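PDB 4KRG: phosphoethanolamine N-methyltransferase 1 from Haemonchus contortus, which probably transfers a methyl group from S-adenosylmethionine to the amine of phosphoethanolamine, a step in the phosphocholine biosynthesis of nematodes. Local coordinates for residues S90-E93 and K94-E97; L143-A146 and M147-R151; Q418-T422 and C423-N427. One frame throughout, in Å; residues are numbered along the deposited sequence.

Contact 1 of 3, residues S90-E93 and K94-E97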
# COMPACT_ATOMS: atom_id res chain seq x y z
N SER A 90 21.24 19.51 13.39
CA SER A 90 22.11 18.51 14.00
C SER A 90 21.98 17.16 13.30
O SER A 90 22.94 16.39 13.24
CB SER A 90 21.84 18.37 15.50
OG SER A 90 20.94 17.31 15.77
N PHE A 91 20.80 16.87 12.77
CA PHE A 91 20.59 15.61 12.05
C PHE A 91 21.46 15.58 10.80
O PHE A 91 22.16 14.61 10.55
CB PHE A 91 19.11 15.41 11.69
CG PHE A 91 18.22 15.15 12.89
CD1 PHE A 91 18.75 14.93 14.15
CD2 PHE A 91 16.84 15.12 12.74
CE1 PHE A 91 17.92 14.69 15.24
CE2 PHE A 91 16.01 14.88 13.82
CZ PHE A 91 16.56 14.66 15.07
N ILE A 92 21.42 16.67 10.03
CA ILE A 92 22.24 16.80 8.83
C ILE A 92 23.72 16.72 9.21
O ILE A 92 24.53 16.11 8.49
CB ILE A 92 21.95 18.12 8.09
CG1 ILE A 92 20.69 17.99 7.23
CG2 ILE A 92 23.13 18.52 7.21
CD1 ILE A 92 20.79 16.92 6.13
N GLU A 93 24.08 17.33 10.34
CA GLU A 93 25.45 17.26 10.82
C GLU A 93 25.87 15.82 11.13
O GLU A 93 26.96 15.40 10.76
CB GLU A 93 25.65 18.18 12.03
CG GLU A 93 25.59 19.65 11.66
CD GLU A 93 25.51 20.54 12.87
OE1 GLU A 93 25.31 20.02 13.99
OE2 GLU A 93 25.64 21.77 12.71
N LYS A 94 25.00 15.07 11.81
CA LYS A 94 25.27 13.66 12.06
C LYS A 94 25.34 12.86 10.75
O LYS A 94 26.16 11.96 10.61
CB LYS A 94 24.22 13.08 13.03
CG LYS A 94 24.34 11.59 13.30
CD LYS A 94 25.75 11.17 13.67
CE LYS A 94 25.82 10.59 15.07
NZ LYS A 94 27.04 9.75 15.25
N ASN A 95 24.48 13.21 9.80
CA ASN A 95 24.48 12.63 8.45
C ASN A 95 25.85 12.79 7.78
O ASN A 95 26.43 11.83 7.27
CB ASN A 95 23.39 13.34 7.62
CG ASN A 95 22.93 12.55 6.42
OD1 ASN A 95 23.66 11.73 5.86
ND2 ASN A 95 21.70 12.82 5.99
N GLN A 96 26.37 14.02 7.80
CA GLN A 96 27.69 14.32 7.23
C GLN A 96 28.85 13.62 7.91
O GLN A 96 29.89 13.40 7.30
CB GLN A 96 27.95 15.83 7.26
CG GLN A 96 27.00 16.66 6.42
CD GLN A 96 27.19 18.14 6.63
OE1 GLN A 96 26.57 18.74 7.51
NE2 GLN A 96 28.07 18.75 5.83
N GLU A 97 28.69 13.30 9.19
CA GLU A 97 29.74 12.62 9.93
C GLU A 97 29.78 11.14 9.56
O GLU A 97 30.84 10.61 9.23
CB GLU A 97 29.52 12.79 11.43
CG GLU A 97 30.56 12.12 12.30
CD GLU A 97 30.38 12.42 13.78
OE1 GLU A 97 29.69 13.42 14.10
OE2 GLU A 97 30.92 11.67 14.62
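Ile92 and Gln96 meet one turn apart on helix 89-98. This helix is the crossover between the parallel strands 81-86 and 105-109 of the Rossmann-like methyltransferase fold. The branch methyl of Ile92 does the touching: its CG2 lies 3.5 Å from Gln96 OE1. The two side chains pass each other at a slant. In Ile92, CG1 lies beside the backbone N (chi1 -80°), which leaves CG2 anti to that N and turns this methyl toward the next turn. Gln96 leans back to meet it. Its CG comes to 3.3 Å from Ile92 O, and the same carbonyl oxygen accepts the backbone bond from Gln96 N. The amide oxygen brings no further bond to that carbonyl, since both atoms are acceptors.

Asn95 packs on the same peptide from another side. Its CB sits 3.1 Å from Ile92 O, while its amide leads to the inner face of the helix. There ND2 makes weak hydrogen bonds to Gly67 O and Ser84 OG. Glu93 and Glu97 are exposed; Glu97 CB is 3.7 Å from Glu93 O.

The helix also carries a residue of the cofactor pocket. Phe91 starts away from residues 94-97, and its side chain touches the bound S-adenosylhomocysteine. At the start of the segment, Ser90 OG is hydrogen-bonded to Ser24 O. The regular backbone bonds from residue i+4 to residue i set the one-turn spacing of these side chains. Three of them are fairly straight. The last is more bent: Glu97 N reaches Glu93 O at 3.1 Å with an N-H...O angle of 136°.

Contact 2 of 3, residues L143-A146 and M147-R151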
# COMPACT_ATOMS: atom_id res chain seq x y z
N LEU A 143 3.75 16.93 -3.66
CA LEU A 143 3.65 15.93 -4.72
C LEU A 143 3.65 16.54 -6.12
O LEU A 143 4.14 15.92 -7.06
CB LEU A 143 2.42 15.05 -4.52
CG LEU A 143 2.50 14.12 -3.30
CD1 LEU A 143 1.15 13.48 -3.03
CD2 LEU A 143 3.57 13.06 -3.49
N LEU A 144 3.10 17.74 -6.25
CA LEU A 144 3.17 18.46 -7.52
C LEU A 144 4.60 18.94 -7.79
O LEU A 144 5.02 19.04 -8.94
CB LEU A 144 2.18 19.62 -7.55
CG LEU A 144 0.70 19.24 -7.63
CD1 LEU A 144 -0.20 20.43 -7.40
CD2 LEU A 144 0.38 18.60 -8.97
N ASN A 145 5.35 19.23 -6.73
CA ASN A 145 6.76 19.59 -6.86
C ASN A 145 7.62 18.41 -7.28
O ASN A 145 8.47 18.52 -8.16
CB ASN A 145 7.28 20.19 -5.56
CG ASN A 145 7.28 21.70 -5.56
OD1 ASN A 145 7.56 22.32 -6.59
ND2 ASN A 145 6.96 22.30 -4.43
N ALA A 146 7.39 17.26 -6.64
CA ALA A 146 8.09 16.04 -7.01
C ALA A 146 7.83 15.74 -8.47
O ALA A 146 8.71 15.32 -9.21
CB ALA A 146 7.61 14.88 -6.15
N MSE A 147 6.59 15.97 -8.89
CA MSE A 147 6.21 15.73 -10.27
C MSE A 147 6.99 16.63 -11.23
O MSE A 147 7.44 16.20 -12.28
CB MSE A 147 4.72 15.98 -10.42
CG MSE A 147 4.21 15.71 -11.81
SE MSE A 147 4.12 13.84 -12.32
CE MSE A 147 2.26 13.51 -11.92
N ARG A 148 7.16 17.89 -10.84
CA ARG A 148 7.93 18.84 -11.63
C ARG A 148 9.40 18.43 -11.74
O ARG A 148 10.00 18.55 -12.80
CB ARG A 148 7.83 20.23 -10.98
CG ARG A 148 8.63 21.32 -11.67
CD ARG A 148 8.59 22.60 -10.87
NE ARG A 148 9.26 23.70 -11.56
CZ ARG A 148 8.68 24.47 -12.47
NH1 ARG A 148 7.41 24.26 -12.81
NH2 ARG A 148 9.36 25.45 -13.05
N TRP A 149 9.96 17.96 -10.63
CA TRP A 149 11.38 17.63 -10.54
C TRP A 149 11.75 16.32 -11.21
O TRP A 149 12.88 16.13 -11.65
CB TRP A 149 11.78 17.53 -9.08
CG TRP A 149 11.52 18.77 -8.30
CD1 TRP A 149 11.43 20.04 -8.80
CD2 TRP A 149 11.33 18.87 -6.89
NE1 TRP A 149 11.19 20.93 -7.77
CE2 TRP A 149 11.12 20.23 -6.59
CE3 TRP A 149 11.31 17.94 -5.85
CZ2 TRP A 149 10.90 20.68 -5.29
CZ3 TRP A 149 11.09 18.38 -4.56
CH2 TRP A 149 10.89 19.74 -4.29
N LEU A 150 10.80 15.39 -11.26
CA LEU A 150 11.07 14.07 -11.81
C LEU A 150 11.21 14.09 -13.33
O LEU A 150 10.47 14.79 -14.02
CB LEU A 150 9.97 13.09 -11.40
CG LEU A 150 10.12 12.46 -10.02
CD1 LEU A 150 8.88 11.67 -9.66
CD2 LEU A 150 11.34 11.56 -10.00
N ARG A 151 12.17 13.33 -13.84
CA ARG A 151 12.22 13.03 -15.27
C ARG A 151 11.12 12.02 -15.62
O ARG A 151 10.63 11.31 -14.74
CB ARG A 151 13.59 12.49 -15.65
CG ARG A 151 14.64 13.57 -15.81
CD ARG A 151 16.04 13.01 -15.95
NE ARG A 151 17.00 14.00 -15.47
CZ ARG A 151 17.76 13.85 -14.39
NH1 ARG A 151 17.71 12.73 -13.70
NH2 ARG A 151 18.58 14.82 -14.02
O HOH W 1 10.66 23.59 -7.36
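The indole of Trp149 folds back over Asn145, one turn earlier, at the C-terminal end of helix 136-149. This is the tight part of the contact. Asn145 CB makes a CH-pi contact with the six-membered ring: it lies 3.9 Å from the ring centroid, 21° off the normal. The Asn145 amide follows the indole almost flat, with the two planes 11° apart, and its CG is 3.8 Å from Trp149 CZ2. Asn145 O sits under the same face, 3.1 Å from Trp149 CG. It is held there because it also accepts the backbone bond from Trp149 N. With CG of Trp149 beside the backbone N and anti to the carbonyl carbon (chi1 -58°), the indole lies back across Asn145 O.

The rim of the indole is looser. A water at the ring edge, in its plane, accepts from Trp149 NE1 at 2.7 Å. The same water gives a weak bond to Asn145 OD1, and so bridges the two side chains. Arg148 starts near the helix, but its extended chain leads away to a salt bridge with Glu119.

The helix ends just past the indole. Leu150 is the first residue to leave helical angles, yet its N still donates to Ala146 O at 2.9 Å. Leu150 CG packs on that oxygen at 3.3 Å. Met147, a selenomethionine, bends away from this turn.

The surroundings are mostly strands of the methyltransferase fold. Leu143 and Ala146 rest on Ile156 of strand 154-161, and Met147 reaches Trp209 and Phe211 of strand 208-218. Lys238 of strand 231-240 ties the end of the helix with bonds from NZ to Met147 O and Leu150 O, and Arg151 pairs with Asp123 of strand 122-126.

Contact 3 of 3, residues Q418-T422 and C423-N427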
# COMPACT_ATOMS: atom_id res chain seq x y z
N GLN A 418 -13.41 -23.41 -21.70
CA GLN A 418 -12.58 -23.02 -22.83
C GLN A 418 -11.72 -21.80 -22.53
O GLN A 418 -10.58 -21.72 -22.99
CB GLN A 418 -13.44 -22.82 -24.08
CG GLN A 418 -14.04 -24.13 -24.60
CD GLN A 418 -14.77 -23.96 -25.92
OE1 GLN A 418 -14.78 -22.88 -26.51
NE2 GLN A 418 -15.38 -25.04 -26.40
N ARG A 419 -12.23 -20.85 -21.75
CA ARG A 419 -11.42 -19.72 -21.32
C ARG A 419 -10.24 -20.21 -20.49
O ARG A 419 -9.09 -19.88 -20.78
CB ARG A 419 -12.23 -18.72 -20.50
CG ARG A 419 -12.97 -17.68 -21.33
CD ARG A 419 -13.35 -16.47 -20.48
NE ARG A 419 -12.19 -15.64 -20.17
CZ ARG A 419 -12.18 -14.67 -19.26
NH1 ARG A 419 -13.27 -14.41 -18.54
NH2 ARG A 419 -11.08 -13.97 -19.05
N MSE A 420 -10.53 -21.00 -19.47
CA MSE A 420 -9.49 -21.47 -18.55
C MSE A 420 -8.51 -22.44 -19.19
O MSE A 420 -7.33 -22.47 -18.83
CB MSE A 420 -10.13 -22.11 -17.31
CG MSE A 420 -10.80 -21.11 -16.37
SE MSE A 420 -11.45 -21.98 -14.77
CE MSE A 420 -9.73 -22.52 -14.03
N THR A 421 -9.00 -23.24 -20.13
CA THR A 421 -8.14 -24.13 -20.91
C THR A 421 -7.23 -23.32 -21.85
O THR A 421 -6.09 -23.70 -22.10
CB THR A 421 -8.96 -25.19 -21.68
OG1 THR A 421 -9.40 -26.20 -20.77
CG2 THR A 421 -8.14 -25.84 -22.77
N THR A 422 -7.74 -22.19 -22.33
CA THR A 422 -6.94 -21.29 -23.16
C THR A 422 -5.87 -20.59 -22.32
O THR A 422 -4.77 -20.30 -22.80
CB THR A 422 -7.82 -20.23 -23.86
OG1 THR A 422 -8.82 -20.88 -24.65
CG2 THR A 422 -6.98 -19.33 -24.76
N CYS A 423 -6.20 -20.33 -21.07
CA CYS A 423 -5.30 -19.62 -20.17
C CYS A 423 -4.41 -20.56 -19.38
O CYS A 423 -3.75 -20.16 -18.42
CB CYS A 423 -6.09 -18.70 -19.25
SG CYS A 423 -6.93 -17.40 -20.16
N GLY A 424 -4.39 -21.83 -19.78
CA GLY A 424 -3.40 -22.77 -19.29
C GLY A 424 -3.81 -23.67 -18.15
O GLY A 424 -2.97 -24.35 -17.57
N PHE A 425 -5.10 -23.71 -17.83
CA PHE A 425 -5.53 -24.55 -16.72
C PHE A 425 -5.85 -25.97 -17.18
O PHE A 425 -6.10 -26.22 -18.36
CB PHE A 425 -6.72 -23.94 -15.99
CG PHE A 425 -6.39 -22.67 -15.28
CD1 PHE A 425 -5.79 -22.69 -14.04
CD2 PHE A 425 -6.68 -21.44 -15.86
CE1 PHE A 425 -5.48 -21.51 -13.38
CE2 PHE A 425 -6.37 -20.26 -15.21
CZ PHE A 425 -5.77 -20.30 -13.97
N LYS A 426 -5.82 -26.90 -16.23
CA LYS A 426 -6.08 -28.30 -16.49
C LYS A 426 -6.93 -28.86 -15.36
O LYS A 426 -7.02 -28.25 -14.30
CB LYS A 426 -4.76 -29.08 -16.57
CG LYS A 426 -3.98 -28.86 -17.85
CD LYS A 426 -2.53 -29.28 -17.70
CE LYS A 426 -2.37 -30.32 -16.60
NZ LYS A 426 -1.02 -30.94 -16.59
N ASN A 427 -7.55 -30.01 -15.60
CA ASN A 427 -8.40 -30.65 -14.60
C ASN A 427 -9.43 -29.68 -14.05
O ASN A 427 -9.51 -29.45 -12.85
CB ASN A 427 -7.54 -31.23 -13.47
CG ASN A 427 -6.42 -32.10 -13.99
OD1 ASN A 427 -6.55 -32.77 -15.02
ND2 ASN A 427 -5.29 -32.10 -13.28
O HOH W 2 -4.43 -25.82 -20.30
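Met420 lays its terminal methyl over one face of the Phe425 ring. CE is 3.6 Å from Phe425 CG and 3.8 Å from the ring centroid. Met420 is a selenomethionine, and its selenium stands obliquely over the ring in a Met-aromatic contact. The bend at chi3 (65°) carries CE back over the face. The backbone meets the same ring in another way: Met420 C lies at its edge, in plane, and Met420 O is 3.2 Å from Phe425 CD2.

That carbonyl also accepts a backbone bond: Phe425 N donates to Met420 O at 2.7 Å, nearly straight. Gly424 N gives a weak bond to Thr421 O. With Gly424 at positive phi (97°), this is a Schellman motif closing helix 413-422, with the apolar contact between Met420 and Phe425 that often accompanies it.

Cys423 is the first residue past the helix, and the contact buries more of it than of any other residue. Its N donates to Arg419 O at 2.9 Å and weakly to Met420 O. Its SG lies beside its own N, and its side chain packs on Asp386 and Ile389 of helix 386-390. The ring of Phe425 packs on Ile389 too, and on Val402 of strand 400-408. One water donates to both Thr421 O and Phe425 O, the latter at 2.6 Å, and so joins the last turn to the loop.

Overall arrangement
All three contacts are local, each made within or at the end of one helix, and none touches another. Contacts 1 and 2 belong to the same methyltransferase fold, on different helices whose contact centres are about 26 Å apart. Contact 3 lies far off, its centre about 59 Å from that of contact 1, across the centre of the chain. Contact 2 is the buried one; contacts 1 and 3 are partly buried. Contact 1 is mid-helix, with aliphatic and amide packing beside the cofactor product. Contacts 2 and 3 both finish a helix and use an aromatic ring, which meets a polar side chain and a water in contact 2 but apolar packing in contact 3.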